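Local coordinates for putative gdp-fucose protein o-fucosyltransferase 1 (Caenorhabditis elegans, PDB 3ZY2) that is a putative O-fucosyltransferase of the GT-B clan, with two parallel beta-sheets in each chain of a two-chain assembly, at residues W89-T100 against D130-G140. Numbering follows the deposited sequence.
Sequences WPPEKRKAFCWT and DVSFVGDEYFG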
# COMPACT_ATOMS: atom_id res chain seq x y z
N TRP A 89 3.44 24.02 11.08
CA TRP A 89 3.35 23.20 9.88
C TRP A 89 2.71 23.93 8.69
O TRP A 89 1.63 23.57 8.21
CB TRP A 89 2.54 21.95 10.23
CG TRP A 89 2.58 20.83 9.24
CD1 TRP A 89 3.69 20.24 8.69
CD2 TRP A 89 1.44 20.11 8.74
NE1 TRP A 89 3.30 19.20 7.87
CE2 TRP A 89 1.93 19.11 7.88
CE3 TRP A 89 0.06 20.22 8.93
CZ2 TRP A 89 1.08 18.22 7.20
CZ3 TRP A 89 -0.80 19.33 8.26
CH2 TRP A 89 -0.27 18.35 7.39
N PRO A 90 3.38 24.97 8.21
CA PRO A 90 2.82 25.81 7.15
C PRO A 90 2.77 25.06 5.81
O PRO A 90 3.45 24.03 5.67
CB PRO A 90 3.81 26.98 7.08
CG PRO A 90 5.09 26.42 7.60
CD PRO A 90 4.71 25.44 8.66
N PRO A 91 1.94 25.53 4.85
CA PRO A 91 1.78 24.80 3.59
C PRO A 91 3.07 24.22 2.98
O PRO A 91 3.06 23.07 2.52
CB PRO A 91 1.15 25.85 2.67
CG PRO A 91 0.29 26.68 3.61
CD PRO A 91 0.90 26.57 5.00
N GLU A 92 4.16 24.99 3.01
CA GLU A 92 5.44 24.56 2.39
C GLU A 92 6.05 23.28 2.95
O GLU A 92 6.81 22.61 2.26
CB GLU A 92 6.46 25.72 2.37
CG GLU A 92 7.95 25.35 2.17
CD GLU A 92 8.69 25.04 3.48
OE1 GLU A 92 8.40 25.68 4.52
OE2 GLU A 92 9.58 24.15 3.46
N LYS A 93 5.74 22.92 4.20
CA LYS A 93 6.37 21.72 4.76
C LYS A 93 5.38 20.59 4.98
O LYS A 93 5.64 19.65 5.73
CB LYS A 93 7.20 22.02 6.02
CG LYS A 93 6.42 22.39 7.26
CD LYS A 93 7.36 22.76 8.44
CE LYS A 93 8.26 23.96 8.11
NZ LYS A 93 8.74 24.72 9.32
N ARG A 94 4.24 20.70 4.30
CA ARG A 94 3.20 19.68 4.39
C ARG A 94 3.51 18.52 3.45
O ARG A 94 3.12 18.52 2.27
CB ARG A 94 1.82 20.29 4.15
CG ARG A 94 1.50 21.35 5.22
CD ARG A 94 0.13 21.95 5.14
NE ARG A 94 0.02 22.98 6.17
CZ ARG A 94 -1.00 23.82 6.31
NH1 ARG A 94 -2.03 23.77 5.47
NH2 ARG A 94 -0.99 24.71 7.29
N LYS A 95 4.23 17.55 4.00
CA LYS A 95 4.59 16.32 3.29
C LYS A 95 3.65 15.17 3.64
O LYS A 95 3.20 15.03 4.79
CB LYS A 95 6.05 15.95 3.59
CG LYS A 95 7.09 16.99 3.09
CD LYS A 95 8.41 16.31 2.77
CE LYS A 95 9.34 17.15 1.91
NZ LYS A 95 9.89 18.32 2.66
N ALA A 96 3.31 14.37 2.63
CA ALA A 96 2.51 13.17 2.83
C ALA A 96 3.45 12.00 3.12
O ALA A 96 4.50 11.87 2.49
CB ALA A 96 1.68 12.87 1.61
N PHE A 97 3.04 11.17 4.07
CA PHE A 97 3.82 10.00 4.47
C PHE A 97 3.11 8.76 4.00
O PHE A 97 1.90 8.59 4.22
CB PHE A 97 4.01 9.96 5.99
CG PHE A 97 5.05 10.92 6.49
CD1 PHE A 97 4.86 12.29 6.36
CD2 PHE A 97 6.24 10.44 7.05
CE1 PHE A 97 5.82 13.19 6.82
CE2 PHE A 97 7.20 11.35 7.52
CZ PHE A 97 6.99 12.72 7.39
N CYS A 98 3.86 7.87 3.36
CA CYS A 98 3.33 6.57 2.96
C CYS A 98 4.42 5.50 2.94
O CYS A 98 5.60 5.81 3.11
CB CYS A 98 2.62 6.68 1.61
SG CYS A 98 3.73 7.06 0.27
N TRP A 99 4.01 4.25 2.77
CA TRP A 99 4.93 3.11 2.87
C TRP A 99 6.05 3.19 1.83
O TRP A 99 7.24 3.09 2.15
CB TRP A 99 4.17 1.79 2.72
CG TRP A 99 4.90 0.61 3.30
CD1 TRP A 99 5.93 -0.09 2.72
CD2 TRP A 99 4.67 0.01 4.58
NE1 TRP A 99 6.35 -1.10 3.57
CE2 TRP A 99 5.59 -1.06 4.71
CE3 TRP A 99 3.77 0.25 5.62
CZ2 TRP A 99 5.65 -1.86 5.86
CZ3 TRP A 99 3.81 -0.56 6.75
CH2 TRP A 99 4.75 -1.60 6.86
N THR A 100 5.63 3.41 0.59
CA THR A 100 6.52 3.35 -0.57
C THR A 100 5.82 4.04 -1.73
O THR A 100 4.59 4.23 -1.68
CB THR A 100 6.82 1.87 -0.92
OG1 THR A 100 7.88 1.81 -1.88
CG2 THR A 100 5.56 1.17 -1.47
N ASP A 130 -8.37 22.08 4.84
CA ASP A 130 -7.63 22.98 3.95
C ASP A 130 -6.15 22.60 3.82
O ASP A 130 -5.27 23.48 3.76
CB ASP A 130 -7.79 24.45 4.40
CG ASP A 130 -9.24 24.93 4.33
OD1 ASP A 130 -9.91 24.70 3.29
OD2 ASP A 130 -9.71 25.54 5.32
N VAL A 131 -5.89 21.29 3.76
CA VAL A 131 -4.52 20.75 3.64
C VAL A 131 -4.28 20.22 2.23
O VAL A 131 -5.10 19.46 1.71
CB VAL A 131 -4.23 19.64 4.71
CG1 VAL A 131 -2.95 18.84 4.38
CG2 VAL A 131 -4.12 20.26 6.11
N SER A 132 -3.20 20.67 1.62
CA SER A 132 -2.66 20.07 0.40
C SER A 132 -1.21 19.70 0.66
O SER A 132 -0.55 20.29 1.52
CB SER A 132 -2.79 21.02 -0.80
OG SER A 132 -4.16 21.20 -1.13
N PHE A 133 -0.72 18.68 -0.04
CA PHE A 133 0.63 18.20 0.19
C PHE A 133 1.57 18.63 -0.93
O PHE A 133 1.15 18.72 -2.08
CB PHE A 133 0.63 16.67 0.33
CG PHE A 133 -0.16 16.18 1.52
CD1 PHE A 133 0.35 16.32 2.81
CD2 PHE A 133 -1.41 15.62 1.34
CE1 PHE A 133 -0.39 15.88 3.91
CE2 PHE A 133 -2.15 15.18 2.42
CZ PHE A 133 -1.63 15.30 3.71
N VAL A 134 2.82 18.87 -0.57
CA VAL A 134 3.80 19.42 -1.53
C VAL A 134 4.99 18.49 -1.82
O VAL A 134 5.92 18.85 -2.55
CB VAL A 134 4.33 20.78 -1.07
CG1 VAL A 134 3.17 21.76 -0.82
CG2 VAL A 134 5.21 20.64 0.17
N GLY A 135 4.96 17.29 -1.23
CA GLY A 135 6.06 16.32 -1.36
C GLY A 135 5.74 15.08 -0.56
O GLY A 135 4.77 15.05 0.20
N ASP A 136 6.58 14.06 -0.72
CA ASP A 136 6.37 12.76 -0.10
C ASP A 136 7.54 12.31 0.76
O ASP A 136 8.70 12.66 0.49
CB ASP A 136 6.02 11.71 -1.17
CG ASP A 136 4.61 11.91 -1.74
OD1 ASP A 136 3.73 12.50 -1.07
OD2 ASP A 136 4.38 11.45 -2.87
N GLU A 137 7.22 11.59 1.84
CA GLU A 137 8.20 10.88 2.67
C GLU A 137 7.78 9.42 2.81
O GLU A 137 6.61 9.12 2.99
CB GLU A 137 8.35 11.52 4.07
CG GLU A 137 8.95 12.93 4.07
CD GLU A 137 10.48 12.97 3.93
OE1 GLU A 137 11.15 11.94 4.15
OE2 GLU A 137 11.00 14.07 3.61
N TYR A 138 8.75 8.51 2.69
CA TYR A 138 8.50 7.07 2.74
C TYR A 138 9.08 6.46 4.00
O TYR A 138 10.11 6.92 4.49
CB TYR A 138 9.08 6.39 1.49
CG TYR A 138 8.65 7.09 0.23
CD1 TYR A 138 7.32 7.03 -0.19
CD2 TYR A 138 9.55 7.81 -0.53
CE1 TYR A 138 6.91 7.71 -1.34
CE2 TYR A 138 9.15 8.48 -1.68
CZ TYR A 138 7.83 8.41 -2.08
OH TYR A 138 7.46 9.09 -3.23
N PHE A 139 8.40 5.44 4.54
CA PHE A 139 8.85 4.81 5.78
C PHE A 139 8.93 3.28 5.70
O PHE A 139 9.28 2.61 6.68
CB PHE A 139 7.98 5.24 6.98
CG PHE A 139 6.52 4.91 6.83
CD1 PHE A 139 6.04 3.64 7.12
CD2 PHE A 139 5.62 5.89 6.40
CE1 PHE A 139 4.69 3.33 6.97
CE2 PHE A 139 4.26 5.59 6.25
CZ PHE A 139 3.79 4.31 6.54
N GLY A 140 8.62 2.74 4.52
CA GLY A 140 8.68 1.30 4.28
C GLY A 140 10.05 0.66 4.47
O GLY A 140 10.15 -0.54 4.71
O HOH W 1 0.57 22.69 1.38
O HOH W 2 -2.05 23.09 2.66
O HOH W 3 -4.33 25.38 5.78
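Glu-137 lies side by side with Phe-97, and its side chain illustrates how neighbouring parallel strands can share one face of a sheet. Its CB sits over the centre of the Phe-97 ring, 3.7 Å from the centroid, a CH-pi contact. Glu-137 CG, beside its backbone N (chi1 -66°), passes 3.7 Å from Lys-95 CD, and a bend at chi2 (-79°) brings Glu-137 OE2 to 3.5 Å from that same methylene. The carboxylate stays beyond salt-bridge range of Lys-95 NZ: OE2 is hydrogen-bonded to Tyr-166, OE1 forms a salt bridge with Arg-237 of the second subunit, and Lys-95 NZ pairs with Asp-232 of that subunit.

On the opposite face, Ala-96 CB packs over the Phe-133 ring, whose other face takes Val-131 CG1. Cys-98 SG, disulfide-bonded to Cys-114, approaches the edge of Tyr-138, 3.6 Å from CD1. Farther along, Phe-139 turns its edge toward the face of Trp-99 (planes at 62°), while Gly-140 CA lies over the five-membered ring of the indole.

The backbone supplies the register. Ala-96 N donates to Gly-135 O (2.9 Å) and Ala-96 O accepts from Glu-137 N (2.8 Å); Cys-98 repeats the pattern with Glu-137 O and Phe-139 N. Joined through helix 122-128, strands 95-98 and 135-138 form a beta-alpha-beta unit at one border of a parallel sheet, a construction characteristic of the Rossmann-like domains of GT-B proteins.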